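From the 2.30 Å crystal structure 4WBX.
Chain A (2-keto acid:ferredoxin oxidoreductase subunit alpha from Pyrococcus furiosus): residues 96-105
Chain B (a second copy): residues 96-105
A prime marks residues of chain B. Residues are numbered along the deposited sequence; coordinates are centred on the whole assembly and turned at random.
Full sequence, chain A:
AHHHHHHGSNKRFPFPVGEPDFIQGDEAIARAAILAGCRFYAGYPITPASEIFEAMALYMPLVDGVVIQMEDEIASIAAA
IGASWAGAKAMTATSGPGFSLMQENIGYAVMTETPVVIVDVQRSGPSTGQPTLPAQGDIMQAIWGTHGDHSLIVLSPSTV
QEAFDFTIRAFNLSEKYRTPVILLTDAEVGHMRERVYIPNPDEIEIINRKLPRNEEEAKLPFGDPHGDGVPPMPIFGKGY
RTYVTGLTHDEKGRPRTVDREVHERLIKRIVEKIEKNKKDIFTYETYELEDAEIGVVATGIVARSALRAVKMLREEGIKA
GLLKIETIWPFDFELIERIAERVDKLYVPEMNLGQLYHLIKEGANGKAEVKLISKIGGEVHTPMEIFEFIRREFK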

# COMPACT_ATOMS: atom_id res chain seq x y z
N GLY A 96 -2.04 -13.85 -8.09
CA GLY A 96 -2.58 -12.90 -9.03
C GLY A 96 -2.09 -11.51 -8.76
O GLY A 96 -0.88 -11.29 -8.60
N PRO A 97 -3.00 -10.55 -8.71
CA PRO A 97 -2.51 -9.18 -8.55
C PRO A 97 -1.89 -8.95 -7.17
O PRO A 97 -1.27 -7.94 -6.94
CB PRO A 97 -3.75 -8.32 -8.78
CG PRO A 97 -4.91 -9.23 -8.65
CD PRO A 97 -4.44 -10.61 -9.01
N GLY A 98 -2.06 -9.90 -6.26
CA GLY A 98 -1.36 -9.84 -5.00
C GLY A 98 0.11 -9.91 -5.29
O GLY A 98 0.92 -9.16 -4.72
N PHE A 99 0.47 -10.79 -6.21
CA PHE A 99 1.87 -11.04 -6.52
C PHE A 99 2.52 -9.80 -7.08
O PHE A 99 3.68 -9.54 -6.80
CB PHE A 99 2.03 -12.17 -7.52
CG PHE A 99 3.45 -12.67 -7.66
CD1 PHE A 99 4.17 -13.06 -6.54
CD2 PHE A 99 4.04 -12.78 -8.89
CE1 PHE A 99 5.42 -13.54 -6.66
CE2 PHE A 99 5.32 -13.26 -9.01
CZ PHE A 99 6.01 -13.64 -7.91
N SER A 100 1.75 -9.05 -7.87
CA SER A 100 2.21 -7.75 -8.35
C SER A 100 2.57 -6.83 -7.18
O SER A 100 3.62 -6.23 -7.18
CB SER A 100 1.15 -7.11 -9.24
OG SER A 100 0.98 -7.84 -10.44
N LEU A 101 1.70 -6.73 -6.18
CA LEU A 101 1.96 -5.90 -5.01
C LEU A 101 3.28 -6.21 -4.30
O LEU A 101 3.90 -5.30 -3.72
CB LEU A 101 0.81 -6.03 -4.03
CG LEU A 101 -0.47 -5.32 -4.48
CD1 LEU A 101 -1.65 -5.61 -3.54
CD2 LEU A 101 -0.25 -3.83 -4.63
N MET A 102 3.72 -7.47 -4.32
CA MET A 102 4.91 -7.86 -3.57
C MET A 102 6.23 -7.55 -4.32
O MET A 102 7.30 -7.78 -3.76
CB MET A 102 4.90 -9.35 -3.22
CG MET A 102 3.69 -9.91 -2.48
SD MET A 102 4.08 -11.62 -2.06
CE MET A 102 2.83 -12.11 -0.87
N GLN A 103 6.17 -7.03 -5.55
CA GLN A 103 7.40 -6.91 -6.37
C GLN A 103 8.48 -5.96 -5.80
O GLN A 103 9.66 -6.27 -5.90
CB GLN A 103 7.07 -6.48 -7.80
CG GLN A 103 6.27 -7.52 -8.62
CD GLN A 103 6.88 -8.93 -8.62
OE1 GLN A 103 7.94 -9.17 -9.21
NE2 GLN A 103 6.20 -9.87 -7.98
N GLU A 104 8.09 -4.85 -5.18
CA GLU A 104 9.07 -3.97 -4.52
C GLU A 104 9.82 -4.64 -3.37
O GLU A 104 11.04 -4.64 -3.34
CB GLU A 104 8.40 -2.73 -3.98
CG GLU A 104 9.40 -1.69 -3.46
CD GLU A 104 8.74 -0.59 -2.65
OE1 GLU A 104 8.15 -0.89 -1.58
OE2 GLU A 104 8.77 0.58 -3.09
N ASN A 105 9.08 -5.22 -2.43
CA ASN A 105 9.69 -5.95 -1.33
C ASN A 105 10.48 -7.18 -1.75
O ASN A 105 11.45 -7.54 -1.08
CB ASN A 105 8.61 -6.33 -0.32
CG ASN A 105 8.18 -5.13 0.52
OD1 ASN A 105 9.00 -4.29 0.84
ND2 ASN A 105 6.90 -5.04 0.86
N GLY B 96 12.00 3.86 -10.13
CA GLY B 96 12.63 2.83 -9.34
C GLY B 96 11.61 1.96 -8.66
O GLY B 96 10.66 1.49 -9.29
N PRO B 97 11.79 1.73 -7.36
CA PRO B 97 10.86 0.80 -6.72
C PRO B 97 9.44 1.38 -6.64
O PRO B 97 8.52 0.67 -6.31
CB PRO B 97 11.47 0.58 -5.33
CG PRO B 97 12.45 1.68 -5.14
CD PRO B 97 12.92 2.11 -6.49
N GLY B 98 9.28 2.66 -6.95
CA GLY B 98 7.96 3.23 -7.07
C GLY B 98 7.26 2.52 -8.20
O GLY B 98 6.09 2.14 -8.09
N PHE B 99 8.00 2.30 -9.27
CA PHE B 99 7.43 1.72 -10.48
C PHE B 99 6.94 0.32 -10.21
O PHE B 99 5.92 -0.09 -10.76
CB PHE B 99 8.43 1.68 -11.62
CG PHE B 99 7.82 1.36 -12.96
CD1 PHE B 99 6.76 2.11 -13.44
CD2 PHE B 99 8.34 0.37 -13.75
CE1 PHE B 99 6.24 1.85 -14.65
CE2 PHE B 99 7.80 0.10 -14.98
CZ PHE B 99 6.75 0.84 -15.44
N SER B 100 7.68 -0.41 -9.37
CA SER B 100 7.23 -1.71 -8.91
C SER B 100 5.86 -1.62 -8.23
O SER B 100 4.98 -2.39 -8.55
CB SER B 100 8.26 -2.33 -7.97
OG SER B 100 9.46 -2.63 -8.66
N LEU B 101 5.69 -0.67 -7.32
CA LEU B 101 4.41 -0.49 -6.64
C LEU B 101 3.21 -0.30 -7.58
O LEU B 101 2.09 -0.70 -7.24
CB LEU B 101 4.51 0.70 -5.69
CG LEU B 101 5.35 0.43 -4.45
CD1 LEU B 101 5.56 1.69 -3.60
CD2 LEU B 101 4.75 -0.69 -3.61
N MET B 102 3.42 0.30 -8.75
CA MET B 102 2.31 0.61 -9.64
C MET B 102 1.88 -0.58 -10.51
O MET B 102 0.91 -0.46 -11.27
CB MET B 102 2.64 1.79 -10.57
CG MET B 102 3.10 3.10 -9.94
SD MET B 102 3.21 4.31 -11.27
CE MET B 102 3.36 5.90 -10.45
N GLN B 103 2.56 -1.73 -10.43
CA GLN B 103 2.31 -2.83 -11.39
C GLN B 103 0.89 -3.43 -11.34
O GLN B 103 0.33 -3.76 -12.38
CB GLN B 103 3.34 -3.95 -11.23
CG GLN B 103 4.79 -3.57 -11.60
CD GLN B 103 4.94 -2.92 -12.99
OE1 GLN B 103 4.76 -3.56 -14.02
NE2 GLN B 103 5.27 -1.63 -13.00
N GLU B 104 0.29 -3.56 -10.15
CA GLU B 104 -1.10 -4.02 -10.05
C GLU B 104 -2.10 -3.10 -10.74
O GLU B 104 -2.89 -3.54 -11.57
CB GLU B 104 -1.52 -4.18 -8.61
CG GLU B 104 -2.89 -4.84 -8.45
CD GLU B 104 -3.44 -4.72 -7.04
OE1 GLU B 104 -3.69 -3.58 -6.58
OE2 GLU B 104 -3.60 -5.77 -6.37
N ASN B 105 -2.07 -1.81 -10.40
CA ASN B 105 -2.93 -0.83 -11.03
C ASN B 105 -2.68 -0.64 -12.53
O ASN B 105 -3.61 -0.33 -13.27
CB ASN B 105 -2.80 0.50 -10.30
CG ASN B 105 -3.55 0.49 -8.98
OD1 ASN B 105 -4.60 -0.12 -8.89
ND2 ASN B 105 -3.02 1.15 -7.96

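Helices that meet at a two-fold axis can pack closely without a single hydrogen bond between them, for instance where a short side chain on one helix faces a longer one on the other. In this oxidoreductase, residues 96-105 and their symmetry mates bury 501 Å² by van der Waals contact. The closest CA atoms are those of Ser100 and Glu104′, 5.3 Å apart, and the same holds for Glu104 and Ser100′. Serine suits this place because it is short: Ser100 CB packs 3.8 Å from Glu104′ N and 4.0 Å from Glu104′ CB, while OG, in the m rotamer, is hydrogen-bonded elsewhere in the structure.

Glu104 contributes the largest buried area. With chi1 and chi2 both t, its chain is extended and reaches along the partner helix to Pro97′ and Leu101′. Glu104 OE2 lies 3.4 Å from Leu101′ CD1 and 3.5 Å from Pro97′ CB; its 3.2 Å approach to Pro97′ O brings two acceptors together and is no hydrogen bond as modelled. Leu101 starts sideways, but its m,t rotamer carries CD1 to Glu104′ OE2.

Gln103 does the reverse. Gln103 CB points toward the partner, 4.3 Å from Ser100′ CB, yet successive m torsions fold the amide back, so that Gln103 NE2 donates to Phe99 O of its own chain at 2.8 Å, a bond made without crossing the interface.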